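PDB 5O63: restriction endonuclease UbaLAI from Unidentified, which cuts DNA as a monomeric Type IIE restriction enzyme, using its N-terminal B3 domain to bind the cognate DNA sequence. Local coordinates for residues P31-V42 with R91-R102. Sequence-based numbering, arbitrary orientation.
With nucleotides of chain D; nucleotides of chain C.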
loop_
_atom_site.group_PDB
_atom_site.type_symbol
_atom_site.label_atom_id
_atom_site.label_comp_id
_atom_site.label_asym_id
_atom_site.label_seq_id
_atom_site.Cartn_x
_atom_site.Cartn_y
_atom_site.Cartn_z
ATOM N N PRO A 31 6.308 -8.056 11.474
ATOM C CA PRO A 31 7.450 -8.845 11.011
ATOM C C PRO A 31 7.002 -9.953 10.066
ATOM O O PRO A 31 7.784 -10.284 9.107
ATOM C CB PRO A 31 8.062 -9.408 12.304
ATOM C CG PRO A 31 7.852 -8.159 13.284
ATOM C CD PRO A 31 6.429 -7.760 12.936
ATOM N N ASN A 32 5.810 -10.508 10.269
ATOM C CA ASN A 32 5.409 -11.619 9.345
ATOM C C ASN A 32 5.150 -11.145 7.937
ATOM O O ASN A 32 5.279 -11.975 7.005
ATOM C CB ASN A 32 4.132 -12.308 9.822
ATOM C CG ASN A 32 4.084 -13.775 9.369
ATOM O OD1 ASN A 32 5.012 -14.520 9.628
ATOM N ND2 ASN A 32 3.025 -14.130 8.665
ATOM N N ASP A 33 4.781 -9.879 7.748
ATOM C CA ASP A 33 4.458 -9.360 6.377
ATOM C C ASP A 33 5.674 -9.359 5.505
ATOM O O ASP A 33 6.780 -9.144 5.980
ATOM C CB ASP A 33 3.951 -7.924 6.517
ATOM C CG ASP A 33 2.546 -7.783 7.073
ATOM O OD1 ASP A 33 1.664 -8.624 6.896
ATOM O OD2 ASP A 33 2.347 -6.650 7.679
ATOM N N ASP A 34 5.496 -9.574 4.168
ATOM C CA ASP A 34 6.592 -9.406 3.229
ATOM C C ASP A 34 5.925 -9.265 1.816
ATOM O O ASP A 34 4.736 -9.056 1.740
ATOM C CB ASP A 34 7.578 -10.544 3.326
ATOM C CG ASP A 34 6.924 -11.908 3.100
ATOM O OD1 ASP A 34 5.975 -12.045 2.300
ATOM O OD2 ASP A 34 7.269 -12.845 3.881
ATOM N N SER A 35 6.756 -9.394 0.774
ATOM C CA SER A 35 6.285 -9.080 -0.598
ATOM C C SER A 35 5.271 -10.073 -1.142
ATOM O O SER A 35 4.526 -9.763 -2.092
ATOM C CB SER A 35 7.502 -9.048 -1.537
ATOM O OG SER A 35 8.490 -8.189 -1.036
ATOM N N GLY A 36 5.215 -11.279 -0.567
ATOM C CA GLY A 36 4.260 -12.253 -1.053
ATOM C C GLY A 36 4.367 -13.704 -0.526
ATOM O O GLY A 36 3.356 -14.405 -0.562
ATOM N N ARG A 37 5.525 -14.092 -0.008
ATOM C CA ARG A 37 5.594 -15.373 0.664
ATOM C C ARG A 37 4.523 -15.408 1.774
ATOM O O ARG A 37 3.707 -16.326 1.847
ATOM C CB ARG A 37 7.017 -15.584 1.249
ATOM C CG ARG A 37 7.326 -17.095 1.543
ATOM C CD ARG A 37 6.733 -17.554 2.868
ATOM N NE ARG A 37 7.247 -18.903 3.238
ATOM C CZ ARG A 37 8.300 -19.133 4.044
ATOM N NH1 ARG A 37 8.950 -18.105 4.616
ATOM N NH2 ARG A 37 8.721 -20.389 4.281
ATOM N N HIS A 38 4.468 -14.338 2.584
ATOM C CA HIS A 38 3.363 -14.096 3.477
ATOM C C HIS A 38 2.450 -12.948 3.071
ATOM O O HIS A 38 1.300 -12.889 3.542
ATOM C CB HIS A 38 3.909 -13.750 4.888
ATOM C CG HIS A 38 4.648 -14.880 5.498
ATOM N ND1 HIS A 38 5.580 -14.675 6.503
ATOM C CD2 HIS A 38 4.611 -16.218 5.277
ATOM C CE1 HIS A 38 6.078 -15.841 6.880
ATOM N NE2 HIS A 38 5.507 -16.799 6.156
ATOM N N GLY A 39 2.950 -12.064 2.186
ATOM C CA GLY A 39 2.124 -10.930 1.719
ATOM C C GLY A 39 2.021 -9.854 2.781
ATOM O O GLY A 39 2.601 -9.998 3.875
ATOM N N VAL A 40 1.299 -8.816 2.430
ATOM C CA VAL A 40 0.970 -7.803 3.425
ATOM C C VAL A 40 -0.472 -8.068 3.815
ATOM O O VAL A 40 -1.395 -7.997 3.001
ATOM C CB VAL A 40 1.163 -6.391 2.867
ATOM C CG1 VAL A 40 0.554 -5.352 3.856
ATOM C CG2 VAL A 40 2.660 -6.136 2.650
ATOM N N LEU A 41 -0.677 -8.290 5.132
ATOM C CA LEU A 41 -2.008 -8.615 5.624
ATOM C C LEU A 41 -2.873 -7.315 5.640
ATOM O O LEU A 41 -2.383 -6.270 6.071
ATOM C CB LEU A 41 -1.924 -9.214 7.066
ATOM C CG LEU A 41 -3.297 -9.617 7.613
ATOM C CD1 LEU A 41 -3.930 -10.812 6.847
ATOM C CD2 LEU A 41 -3.041 -10.019 9.121
ATOM N N VAL A 42 -4.073 -7.401 5.058
ATOM C CA VAL A 42 -4.939 -6.220 4.923
ATOM C C VAL A 42 -5.875 -6.193 6.122
ATOM O O VAL A 42 -6.648 -7.118 6.310
ATOM C CB VAL A 42 -5.777 -6.257 3.630
ATOM C CG1 VAL A 42 -6.602 -4.980 3.503
ATOM C CG2 VAL A 42 -4.825 -6.392 2.394
ATOM N N ARG A 91 -4.813 -10.612 1.796
ATOM C CA ARG A 91 -3.414 -10.215 1.701
ATOM C C ARG A 91 -3.196 -9.547 0.370
ATOM O O ARG A 91 -3.898 -9.918 -0.603
ATOM C CB ARG A 91 -2.488 -11.443 1.779
ATOM C CG ARG A 91 -2.613 -12.234 3.069
ATOM C CD ARG A 91 -1.784 -13.490 2.888
ATOM N NE ARG A 91 -2.072 -14.419 3.972
ATOM C CZ ARG A 91 -1.626 -15.677 4.050
ATOM N NH1 ARG A 91 -0.784 -16.166 3.106
ATOM N NH2 ARG A 91 -2.039 -16.445 5.069
ATOM N N ILE A 92 -2.243 -8.624 0.287
ATOM C CA ILE A 92 -1.671 -8.188 -1.003
ATOM C C ILE A 92 -0.370 -8.954 -1.173
ATOM O O ILE A 92 0.413 -9.121 -0.226
ATOM C CB ILE A 92 -1.362 -6.661 -1.039
ATOM C CG1 ILE A 92 -2.582 -5.893 -0.503
ATOM C CG2 ILE A 92 -0.973 -6.271 -2.481
ATOM C CD1 ILE A 92 -3.875 -6.149 -1.355
ATOM N N THR A 93 -0.137 -9.414 -2.411
ATOM C CA THR A 93 1.124 -10.058 -2.769
ATOM C C THR A 93 1.613 -9.555 -4.156
ATOM O O THR A 93 0.941 -8.724 -4.810
ATOM C CB THR A 93 0.983 -11.608 -2.851
ATOM O OG1 THR A 93 0.096 -11.938 -3.943
ATOM C CG2 THR A 93 0.407 -12.220 -1.588
ATOM N N ARG A 94 2.803 -10.024 -4.557
ATOM C CA ARG A 94 3.544 -9.572 -5.771
ATOM C C ARG A 94 4.073 -8.132 -5.605
ATOM O O ARG A 94 4.372 -7.455 -6.570
ATOM C CB ARG A 94 2.663 -9.709 -7.081
ATOM C CG ARG A 94 1.956 -11.073 -7.214
ATOM C CD ARG A 94 1.287 -11.159 -8.582
ATOM N NE ARG A 94 2.277 -11.018 -9.655
ATOM C CZ ARG A 94 1.911 -10.711 -10.913
ATOM N NH1 ARG A 94 0.625 -10.652 -11.216
ATOM N NH2 ARG A 94 2.836 -10.518 -11.833
ATOM N N MET A 95 4.263 -7.669 -4.352
ATOM C CA MET A 95 4.910 -6.395 -4.158
ATOM C C MET A 95 6.425 -6.395 -4.354
ATOM O O MET A 95 7.102 -7.444 -4.501
ATOM C CB MET A 95 4.578 -5.876 -2.748
ATOM C CG MET A 95 3.139 -5.543 -2.683
ATOM S SD MET A 95 2.623 -5.217 -0.980
ATOM C CE MET A 95 2.585 -6.950 -0.513
ATOM N N HIS A 96 6.924 -5.154 -4.454
ATOM C CA HIS A 96 8.365 -4.893 -4.551
ATOM C C HIS A 96 9.211 -5.682 -3.510
ATOM O O HIS A 96 8.844 -5.807 -2.336
ATOM C CB HIS A 96 8.602 -3.384 -4.403
ATOM C CG HIS A 96 9.946 -2.952 -4.858
ATOM N ND1 HIS A 96 11.098 -3.242 -4.155
ATOM C CD2 HIS A 96 10.328 -2.261 -5.967
ATOM C CE1 HIS A 96 12.131 -2.711 -4.797
ATOM N NE2 HIS A 96 11.688 -2.098 -5.895
ATOM N N GLY A 97 10.271 -6.305 -3.993
ATOM C CA GLY A 97 11.104 -7.155 -3.136
ATOM C C GLY A 97 11.818 -6.445 -1.997
ATOM O O GLY A 97 12.327 -7.130 -1.081
ATOM N N LEU A 98 11.818 -5.116 -1.980
ATOM C CA LEU A 98 12.406 -4.403 -0.838
ATOM C C LEU A 98 11.754 -4.938 0.435
ATOM O O LEU A 98 12.400 -5.035 1.480
ATOM C CB LEU A 98 12.199 -2.878 -0.936
ATOM C CG LEU A 98 12.793 -2.088 0.252
ATOM C CD1 LEU A 98 14.264 -2.468 0.554
ATOM C CD2 LEU A 98 12.701 -0.597 -0.026
ATOM N N LEU A 99 10.488 -5.328 0.361
ATOM C CA LEU A 99 9.798 -5.680 1.639
ATOM C C LEU A 99 10.320 -7.001 2.216
ATOM O O LEU A 99 10.083 -7.311 3.387
ATOM C CB LEU A 99 8.300 -5.822 1.459
ATOM C CG LEU A 99 7.530 -4.554 1.119
ATOM C CD1 LEU A 99 6.060 -4.939 1.001
ATOM C CD2 LEU A 99 7.794 -3.481 2.151
ATOM N N ASN A 100 11.037 -7.782 1.407
ATOM C CA ASN A 100 11.432 -9.072 1.944
ATOM C C ASN A 100 12.575 -8.988 2.987
ATOM O O ASN A 100 12.742 -9.915 3.813
ATOM C CB ASN A 100 11.823 -9.976 0.765
ATOM C CG ASN A 100 10.623 -10.390 -0.014
ATOM O OD1 ASN A 100 9.510 -10.549 0.533
ATOM N ND2 ASN A 100 10.806 -10.537 -1.353
ATOM N N GLU A 101 13.342 -7.907 2.962
ATOM C CA GLU A 101 14.484 -7.780 3.845
ATOM C C GLU A 101 14.007 -7.501 5.262
ATOM O O GLU A 101 13.393 -6.486 5.486
ATOM C CB GLU A 101 15.415 -6.671 3.345
ATOM C CG GLU A 101 16.312 -7.133 2.174
ATOM C CD GLU A 101 17.497 -8.003 2.572
ATOM O OE1 GLU A 101 17.876 -8.011 3.761
ATOM O OE2 GLU A 101 18.081 -8.673 1.673
ATOM N N ARG A 102 14.307 -8.391 6.203
ATOM C CA ARG A 102 13.712 -8.326 7.554
ATOM C C ARG A 102 14.548 -7.612 8.641
ATOM O O ARG A 102 14.045 -7.440 9.752
ATOM C CB ARG A 102 13.424 -9.763 8.056
ATOM C CG ARG A 102 12.337 -10.503 7.283
ATOM C CD ARG A 102 11.011 -9.676 7.280
ATOM N NE ARG A 102 9.777 -10.484 7.227
ATOM C CZ ARG A 102 9.466 -11.412 6.293
ATOM N NH1 ARG A 102 10.326 -11.727 5.241
ATOM N NH2 ARG A 102 8.305 -12.070 6.430
ATOM P P DG D 6 9.221 -21.514 11.275
ATOM O OP1 DG D 6 9.770 -22.471 12.265
ATOM O OP2 DG D 6 10.015 -20.386 10.741
ATOM O "O5'" DG D 6 8.710 -22.326 9.979
ATOM C "C5'" DG D 6 7.996 -23.519 10.097
ATOM C "C4'" DG D 6 7.673 -24.048 8.709
ATOM O "O4'" DG D 6 6.592 -23.222 8.166
ATOM C "C3'" DG D 6 8.827 -23.945 7.704
ATOM O "O3'" DG D 6 8.763 -25.055 6.855
ATOM C "C2'" DG D 6 8.386 -22.731 6.847
ATOM C "C1'" DG D 6 6.881 -22.933 6.853
ATOM N N9 DG D 6 6.186 -21.748 6.424
ATOM C C8 DG D 6 6.502 -20.414 6.696
ATOM N N7 DG D 6 5.717 -19.557 6.054
ATOM C C5 DG D 6 4.849 -20.378 5.319
ATOM C C6 DG D 6 3.852 -20.033 4.383
ATOM O O6 DG D 6 3.482 -18.872 4.023
ATOM N N1 DG D 6 3.222 -21.141 3.837
ATOM C C2 DG D 6 3.538 -22.458 4.166
ATOM N N2 DG D 6 2.825 -23.402 3.554
ATOM N N3 DG D 6 4.512 -22.802 5.023
ATOM C C4 DG D 6 5.135 -21.729 5.539
ATOM P P DC C 2 5.653 -12.230 -8.017
ATOM O OP1 DC C 2 4.890 -11.822 -9.244
ATOM O OP2 DC C 2 6.244 -11.181 -7.111
ATOM O "O5'" DC C 2 4.737 -13.216 -7.214
ATOM C "C5'" DC C 2 3.993 -14.250 -7.877
ATOM C "C4'" DC C 2 3.514 -15.290 -6.888
ATOM O "O4'" DC C 2 4.615 -15.881 -6.183
ATOM C "C3'" DC C 2 2.585 -14.731 -5.819
ATOM O "O3'" DC C 2 1.231 -15.074 -6.252
ATOM C "C2'" DC C 2 3.038 -15.474 -4.532
ATOM C "C1'" DC C 2 4.028 -16.531 -5.106
ATOM N N1 DC C 2 5.108 -16.955 -4.163
ATOM C C2 DC C 2 5.318 -18.359 -4.040
ATOM O O2 DC C 2 4.600 -19.119 -4.671
ATOM N N3 DC C 2 6.222 -18.790 -3.175
ATOM C C4 DC C 2 7.033 -17.904 -2.561
ATOM N N4 DC C 2 7.953 -18.410 -1.703
ATOM C C5 DC C 2 6.875 -16.476 -2.689
ATOM C C6 DC C 2 5.911 -16.042 -3.520
ATOM P P DA D 5 7.413 -16.262 14.302
ATOM O OP1 DA D 5 8.135 -16.841 15.494
ATOM O OP2 DA D 5 8.038 -15.177 13.511
ATOM O "O5'" DA D 5 7.111 -17.434 13.264
ATOM C "C5'" DA D 5 6.499 -18.633 13.739
ATOM C "C4'" DA D 5 6.113 -19.518 12.589
ATOM O "O4'" DA D 5 5.091 -18.875 11.829
ATOM C "C3'" DA D 5 7.208 -19.790 11.572
ATOM O "O3'" DA D 5 7.842 -21.014 11.929
ATOM C "C2'" DA D 5 6.398 -19.881 10.226
ATOM C "C1'" DA D 5 4.954 -19.649 10.673
ATOM N N9 DA D 5 4.159 -18.890 9.699
ATOM C C8 DA D 5 4.063 -17.511 9.569
ATOM N N7 DA D 5 3.239 -17.142 8.623
ATOM C C5 DA D 5 2.784 -18.343 8.090
ATOM C C6 DA D 5 1.901 -18.649 7.020
ATOM N N6 DA D 5 1.281 -17.715 6.268
ATOM N N1 DA D 5 1.651 -19.971 6.771
ATOM C C2 DA D 5 2.259 -20.880 7.521
ATOM N N3 DA D 5 3.107 -20.736 8.555
ATOM C C4 DA D 5 3.306 -19.418 8.805
HETATM O O HOH W 1 0.895 -15.488 0.771
HETATM O O HOH W 2 8.134 -12.805 -0.481
#
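Asp-34 OD1 is gripped by three backbone N-H groups, those of Gly-36, His-38 and Gly-39, the nearest being His-38 N at 2.8 Å on the syn lone pair. The bond from Gly-36 makes an Asx turn. With chi1 at 57°, CG sits between the backbone N and the carbonyl carbon, folding the carboxylate back over its own loop; the other oxygen, OD2, reaches across to Arg-102 NH2 in a 2.9 Å salt bridge, the two flat groups standing nearly perpendicular (84°). Arginine suits this place because its NE also points almost straight at Pro-31 O, 2.7 Å away and within the guanidinium plane. With an alanine here instead of Asp-34, three loop N-H groups would probably lose their acceptor and Arg-102 its carboxylate, leaving the loop freer to shift.

Next along, Ser-35 plugs into the loop and 3-10 turn of 95-100. In the conformer described, its small OG hydrogen-bonds His-96 O at 2.7 Å from one face of that carbonyl while Leu-99 N approaches from the other; its backbone N binds Asn-100 OD1, and its O receives Met-95 N. At Gly-36 a CB would jam against Ser-35 O and crowd Thr-93; at Gly-39 phi is positive and a CB would clash with Ile-92 O. Val-40 then pairs with Ile-92 through two antiparallel backbone bonds, and its CG2 meets Met-95 CE, an engineered methionine, tightly at 3.3 Å.

The same loop meets DNA: Asn-32 ND2 binds N7 of adenine DA5 of chain D. His-38 faces an acceptor at both nitrogens, Asn-32 O at ND1 and N7 of guanine DG6 of chain D at NE2 (2.8 Å), which implies that the ring is probably doubly protonated and positively charged.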